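PDB 4XWW: DR2417 from Deinococcus radiodurans, which probably degrades RNA as a 5'-3' exonuclease of the metallo-beta-lactamase superfamily, possibly with endonuclease activity as well, and acts in rRNA maturation. Local coordinates for residues Ala259-Met273 with Val298-Thr311. Sequence-based numbering, arbitrary orientation. Where two conformers were deposited one is given.
Sequences AHRQGRRVVMEGRSM and VGELQDQQVLFVCT. With nucleotides of chain C.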
# COMPACT_ATOMS: atom_id res chain seq x y z
N ALA A 259 -12.91 20.37 -23.48
CA ALA A 259 -13.99 21.00 -22.72
C ALA A 259 -14.66 22.07 -23.56
O ALA A 259 -15.89 22.16 -23.61
CB ALA A 259 -13.47 21.60 -21.42
N HIS A 260 -13.86 22.90 -24.21
CA HIS A 260 -14.39 23.92 -25.08
C HIS A 260 -15.24 23.30 -26.20
O HIS A 260 -16.35 23.75 -26.47
CB HIS A 260 -13.26 24.76 -25.67
CG HIS A 260 -13.73 25.88 -26.54
ND1 HIS A 260 -14.33 27.01 -26.03
CD2 HIS A 260 -13.70 26.03 -27.88
CE1 HIS A 260 -14.65 27.82 -27.03
NE2 HIS A 260 -14.28 27.25 -28.16
N ARG A 261 -14.71 22.25 -26.84
CA ARG A 261 -15.45 21.60 -27.92
C ARG A 261 -16.75 21.01 -27.40
O ARG A 261 -17.75 20.93 -28.13
CB ARG A 261 -14.60 20.52 -28.59
CG ARG A 261 -13.39 21.07 -29.35
CD ARG A 261 -12.70 19.99 -30.19
NE ARG A 261 -12.13 18.89 -29.41
CZ ARG A 261 -10.88 18.87 -28.95
NH1 ARG A 261 -10.08 19.92 -29.16
NH2 ARG A 261 -10.42 17.82 -28.28
N GLN A 262 -16.76 20.61 -26.14
CA GLN A 262 -17.94 19.95 -25.60
C GLN A 262 -18.87 20.90 -24.86
O GLN A 262 -19.82 20.46 -24.22
CB GLN A 262 -17.53 18.79 -24.68
CG GLN A 262 -16.79 17.67 -25.40
CD GLN A 262 -17.52 17.20 -26.65
OE1 GLN A 262 -18.74 17.10 -26.67
NE2 GLN A 262 -16.75 16.91 -27.70
N GLY A 263 -18.63 22.20 -24.97
CA GLY A 263 -19.54 23.17 -24.38
C GLY A 263 -19.49 23.29 -22.86
O GLY A 263 -20.46 23.75 -22.24
N ARG A 264 -18.36 22.91 -22.28
CA ARG A 264 -18.17 23.01 -20.83
C ARG A 264 -17.13 24.07 -20.44
O ARG A 264 -16.08 24.18 -21.07
CB ARG A 264 -17.75 21.65 -20.25
CG ARG A 264 -18.79 20.57 -20.44
CD ARG A 264 -18.31 19.23 -19.89
NE ARG A 264 -19.35 18.20 -19.99
CZ ARG A 264 -20.18 17.86 -19.01
NH1 ARG A 264 -20.09 18.45 -17.82
NH2 ARG A 264 -21.10 16.91 -19.20
N ARG A 265 -17.43 24.83 -19.39
CA ARG A 265 -16.46 25.79 -18.84
C ARG A 265 -15.67 25.10 -17.74
O ARG A 265 -16.15 24.15 -17.13
CB ARG A 265 -17.15 27.03 -18.29
CG ARG A 265 -18.00 27.83 -19.30
CD ARG A 265 -17.13 28.33 -20.44
NE ARG A 265 -16.09 29.25 -19.98
CZ ARG A 265 -16.26 30.57 -19.86
NH1 ARG A 265 -17.43 31.14 -20.17
NH2 ARG A 265 -15.26 31.33 -19.43
N VAL A 266 -14.45 25.58 -17.49
CA VAL A 266 -13.53 24.86 -16.62
C VAL A 266 -13.22 25.63 -15.34
O VAL A 266 -12.99 26.83 -15.36
CB VAL A 266 -12.23 24.55 -17.38
CG1 VAL A 266 -11.22 23.81 -16.49
CG2 VAL A 266 -12.54 23.70 -18.61
N VAL A 267 -13.24 24.90 -14.22
CA VAL A 267 -12.83 25.45 -12.93
C VAL A 267 -11.57 24.71 -12.52
O VAL A 267 -11.56 23.47 -12.48
CB VAL A 267 -13.89 25.27 -11.81
CG1 VAL A 267 -13.37 25.85 -10.50
CG2 VAL A 267 -15.21 25.92 -12.17
N MET A 268 -10.53 25.45 -12.21
CA MET A 268 -9.31 24.86 -11.68
C MET A 268 -9.41 24.91 -10.17
O MET A 268 -9.53 25.99 -9.58
CB MET A 268 -8.07 25.59 -12.20
CG MET A 268 -7.93 25.60 -13.73
SD MET A 268 -7.45 24.02 -14.47
CE MET A 268 -5.67 24.05 -14.19
N GLU A 269 -9.38 23.74 -9.53
CA GLU A 269 -9.61 23.66 -8.09
C GLU A 269 -8.42 23.05 -7.37
O GLU A 269 -7.95 21.98 -7.73
CB GLU A 269 -10.86 22.82 -7.79
CG GLU A 269 -12.17 23.52 -8.02
CD GLU A 269 -12.60 24.37 -6.84
OE1 GLU A 269 -12.31 24.01 -5.67
OE2 GLU A 269 -13.24 25.41 -7.09
N GLY A 270 -7.96 23.74 -6.33
CA GLY A 270 -6.89 23.20 -5.52
C GLY A 270 -5.69 24.10 -5.71
O GLY A 270 -5.36 24.48 -6.85
N ARG A 271 -5.06 24.47 -4.60
CA ARG A 271 -3.93 25.40 -4.62
C ARG A 271 -2.90 25.02 -5.68
O ARG A 271 -2.45 25.85 -6.47
CB ARG A 271 -3.25 25.46 -3.25
CG ARG A 271 -2.26 26.60 -3.15
CD ARG A 271 -1.21 26.37 -2.07
NE ARG A 271 -1.76 26.39 -0.72
CZ ARG A 271 -1.13 26.90 0.34
NH1 ARG A 271 -1.69 26.87 1.54
NH2 ARG A 271 0.07 27.45 0.19
N SER A 272 -2.54 23.74 -5.69
CA SER A 272 -1.50 23.26 -6.59
C SER A 272 -1.90 23.37 -8.07
O SER A 272 -1.06 23.67 -8.92
CB SER A 272 -1.13 21.82 -6.24
OG SER A 272 0.25 21.59 -6.46
N MET A 273 -3.17 23.14 -8.39
CA MET A 273 -3.63 23.29 -9.76
C MET A 273 -3.44 24.72 -10.25
O MET A 273 -2.96 24.95 -11.36
CB MET A 273 -5.11 22.91 -9.89
CG MET A 273 -5.34 21.44 -10.08
SD MET A 273 -4.85 20.84 -11.70
CE MET A 273 -4.98 19.07 -11.42
N VAL A 298 -19.58 28.93 -12.09
CA VAL A 298 -20.16 27.80 -12.84
C VAL A 298 -21.45 27.31 -12.23
O VAL A 298 -22.22 26.61 -12.88
CB VAL A 298 -19.21 26.61 -12.95
CG1 VAL A 298 -17.99 27.01 -13.70
CG2 VAL A 298 -18.90 25.99 -11.58
N GLY A 299 -21.69 27.68 -10.98
CA GLY A 299 -22.94 27.36 -10.32
C GLY A 299 -24.10 28.02 -11.03
O GLY A 299 -25.25 27.62 -10.85
N GLU A 300 -23.81 29.05 -11.82
CA GLU A 300 -24.82 29.74 -12.62
C GLU A 300 -25.23 28.94 -13.85
O GLU A 300 -26.26 29.20 -14.45
CB GLU A 300 -24.28 31.10 -13.08
CG GLU A 300 -23.95 32.04 -11.96
CD GLU A 300 -25.08 33.01 -11.69
OE1 GLU A 300 -25.84 33.31 -12.63
OE2 GLU A 300 -25.21 33.46 -10.54
N LEU A 301 -24.39 27.97 -14.22
CA LEU A 301 -24.57 27.18 -15.44
C LEU A 301 -25.31 25.86 -15.20
O LEU A 301 -25.47 25.42 -14.07
CB LEU A 301 -23.19 26.89 -16.05
CG LEU A 301 -22.25 28.08 -16.27
CD1 LEU A 301 -20.92 27.63 -16.89
CD2 LEU A 301 -22.93 29.11 -17.13
N GLN A 302 -25.79 25.23 -16.28
CA GLN A 302 -26.40 23.91 -16.16
C GLN A 302 -25.31 22.88 -15.91
O GLN A 302 -24.18 23.08 -16.33
CB GLN A 302 -27.19 23.55 -17.41
CG GLN A 302 -28.28 24.54 -17.76
CD GLN A 302 -29.23 24.78 -16.61
OE1 GLN A 302 -29.15 25.81 -15.94
NE2 GLN A 302 -30.14 23.83 -16.37
N ASP A 303 -25.67 21.79 -15.25
CA ASP A 303 -24.70 20.76 -14.88
C ASP A 303 -23.81 20.31 -16.04
O ASP A 303 -22.59 20.19 -15.90
CB ASP A 303 -25.43 19.55 -14.28
CG ASP A 303 -25.98 19.81 -12.88
OD1 ASP A 303 -25.62 20.85 -12.28
OD2 ASP A 303 -26.78 18.98 -12.37
N GLN A 304 -24.41 20.10 -17.21
CA GLN A 304 -23.65 19.54 -18.33
C GLN A 304 -22.69 20.55 -18.96
O GLN A 304 -21.96 20.23 -19.91
CB GLN A 304 -24.61 18.98 -19.38
CG GLN A 304 -25.52 20.02 -20.00
CD GLN A 304 -26.88 20.16 -19.29
OE1 GLN A 304 -26.98 20.10 -18.06
NE2 GLN A 304 -27.92 20.36 -20.09
N GLN A 305 -22.67 21.77 -18.43
CA GLN A 305 -21.77 22.82 -18.92
C GLN A 305 -20.54 23.00 -18.04
O GLN A 305 -19.78 23.96 -18.19
CB GLN A 305 -22.51 24.15 -19.01
CG GLN A 305 -23.77 24.13 -19.84
CD GLN A 305 -24.40 25.49 -19.94
OE1 GLN A 305 -25.02 25.98 -18.99
NE2 GLN A 305 -24.23 26.13 -21.09
N VAL A 306 -20.35 22.08 -17.11
CA VAL A 306 -19.36 22.31 -16.07
C VAL A 306 -18.27 21.23 -16.00
O VAL A 306 -18.57 20.04 -16.02
CB VAL A 306 -20.07 22.43 -14.71
CG1 VAL A 306 -19.07 22.56 -13.60
CG2 VAL A 306 -21.01 23.64 -14.72
N LEU A 307 -17.01 21.66 -15.95
CA LEU A 307 -15.92 20.72 -15.71
C LEU A 307 -14.96 21.26 -14.64
O LEU A 307 -14.46 22.38 -14.75
CB LEU A 307 -15.16 20.43 -17.02
CG LEU A 307 -14.26 19.19 -16.95
CD1 LEU A 307 -14.17 18.53 -18.32
CD2 LEU A 307 -12.87 19.56 -16.49
N PHE A 308 -14.73 20.47 -13.60
CA PHE A 308 -13.79 20.81 -12.55
C PHE A 308 -12.51 20.00 -12.74
O PHE A 308 -12.56 18.78 -12.80
CB PHE A 308 -14.37 20.48 -11.16
CG PHE A 308 -15.53 21.32 -10.75
CD1 PHE A 308 -16.83 20.93 -11.07
CD2 PHE A 308 -15.35 22.47 -10.00
CE1 PHE A 308 -17.92 21.70 -10.66
CE2 PHE A 308 -16.42 23.23 -9.60
CZ PHE A 308 -17.71 22.85 -9.93
N VAL A 309 -11.37 20.68 -12.82
CA VAL A 309 -10.07 20.01 -12.84
C VAL A 309 -9.50 20.20 -11.44
O VAL A 309 -9.31 21.33 -11.02
CB VAL A 309 -9.13 20.59 -13.91
CG1 VAL A 309 -7.82 19.85 -13.92
CG2 VAL A 309 -9.78 20.51 -15.27
N CYS A 310 -9.29 19.09 -10.72
CA CYS A 310 -9.08 19.10 -9.26
C CYS A 310 -7.77 18.43 -8.80
O CYS A 310 -7.33 17.45 -9.39
CB CYS A 310 -10.22 18.36 -8.55
SG CYS A 310 -11.92 18.80 -8.98
N THR A 311 -7.19 18.93 -7.71
CA THR A 311 -6.09 18.27 -7.03
C THR A 311 -6.56 17.02 -6.31
O THR A 311 -7.74 16.90 -5.99
CB THR A 311 -5.46 19.20 -6.01
OG1 THR A 311 -6.49 19.72 -5.15
CG2 THR A 311 -4.76 20.39 -6.71
P U C 6 -4.11 20.91 -2.88
OP1 U C 6 -5.58 20.98 -3.07
OP2 U C 6 -3.19 21.67 -3.77
O5' U C 6 -3.77 21.38 -1.39
C5' U C 6 -4.29 20.71 -0.26
C4' U C 6 -3.64 21.20 1.01
O4' U C 6 -2.22 20.88 0.98
C3' U C 6 -3.67 22.70 1.23
O3' U C 6 -4.90 23.15 1.77
C2' U C 6 -2.47 22.94 2.13
O2' U C 6 -2.77 22.57 3.47
C1' U C 6 -1.48 21.93 1.56
N1 U C 6 -0.61 22.54 0.53
C2 U C 6 0.55 23.17 0.95
O2 U C 6 0.87 23.23 2.13
N3 U C 6 1.32 23.72 -0.05
C4 U C 6 1.06 23.72 -1.40
O4 U C 6 1.85 24.26 -2.18
C5 U C 6 -0.16 23.05 -1.77
C6 U C 6 -0.92 22.50 -0.81
P U C 5 -0.10 17.48 -6.96
OP1 U C 5 -0.36 16.02 -7.00
OP2 U C 5 -0.74 18.36 -7.96
O5' U C 5 -0.50 18.01 -5.52
C5' U C 5 -1.87 17.95 -5.09
C4' U C 5 -1.96 17.79 -3.59
O4' U C 5 -0.67 17.39 -3.05
C3' U C 5 -2.29 19.05 -2.81
O3' U C 5 -3.67 19.38 -2.88
C2' U C 5 -1.82 18.67 -1.42
O2' U C 5 -2.71 17.80 -0.76
C1' U C 5 -0.52 17.93 -1.74
N1 U C 5 0.64 18.83 -1.74
C2 U C 5 1.22 19.12 -0.52
O2 U C 5 0.82 18.64 0.53
N3 U C 5 2.29 19.98 -0.58
C4 U C 5 2.82 20.57 -1.70
O4 U C 5 3.79 21.32 -1.59
C5 U C 5 2.16 20.24 -2.92
C6 U C 5 1.12 19.40 -2.90
P U C 7 -5.42 24.62 1.42
OP1 U C 7 -5.73 24.66 -0.03
OP2 U C 7 -4.46 25.59 1.99
O5' U C 7 -6.78 24.72 2.24
C5' U C 7 -7.92 23.92 1.88
C4' U C 7 -8.58 23.36 3.12
O4' U C 7 -8.60 24.39 4.16
C3' U C 7 -10.03 22.92 2.95
O3' U C 7 -10.33 21.86 3.84
C2' U C 7 -10.80 24.18 3.33
O2' U C 7 -12.12 23.92 3.75
C1' U C 7 -9.95 24.71 4.48
N1 U C 7 -10.06 26.16 4.71
C2 U C 7 -11.33 26.71 4.71
O2 U C 7 -12.34 26.05 4.53
N3 U C 7 -11.37 28.06 4.93
C4 U C 7 -10.30 28.91 5.15
O4 U C 7 -10.51 30.11 5.33
C5 U C 7 -9.02 28.26 5.14
C6 U C 7 -8.95 26.94 4.93
O HOH W 1 -22.16 20.27 -22.51
O HOH W 2 -22.68 24.63 -23.28
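The RNA-phosphate site of the beta-CASP domain of RNase J lies at the C-terminal ends of the parallel edge strand 265-269 and its neighbour 306-310, the usual place for a binding site in an alpha/beta sheet. Six backbone hydrogen bonds join them, from Arg265 N to Gln305 O through to Thr311 N to Glu269 O. At the far end from the RNA, the extended Arg264 side chain runs along the backbone of 304-306: NH1 gives Val306 O a 2.8 Å bond, bent at 135°, with the acceptor close to the guanidinium plane, while Gln304 O sits over the middle of one face, 3.1 Å from CZ. NH1 also bonds Gly238 O.

On one face of the sheet, Val267 CB approaches Phe308 CD2 at 3.6 Å, and Glu269 CG meets the ring's edge. Val267 CG2, anti to its carbonyl carbon, presses on Val298 CG1 at a tight 3.4 Å. The other face brings Val266 CG1 against Val309 CG2; the Met273 side chain crosses that of Val309 at about a right angle, with SD against CG1, under cover of helix 249-261.

Beyond the strands, Gly270 is the N-cap of helix 271-282, and its CA passes 3.5 Å from Thr311 OG1. That hydroxyl, turned between backbone N and carbonyl carbon (chi1 52°), donates to OP1 of U6 of chain C at 2.6 Å and accepts from Val320 N. Ser272 N grips OP2 of the same nucleotide at 2.9 Å, and Arg271 lays its guanidinium over the U6 base while NH1 makes a nearly straight hydrogen bond (177°) to OP2 of U7 of chain C. The contact thus grips the RNA by its sugar-phosphate backbone: two neutral donors hold the U6 phosphate at the start of helix 271-282, whose dipole would probably favour the anion, and Arg271 brings its charge to the next phosphate, consistent with recognition irrespective of sequence.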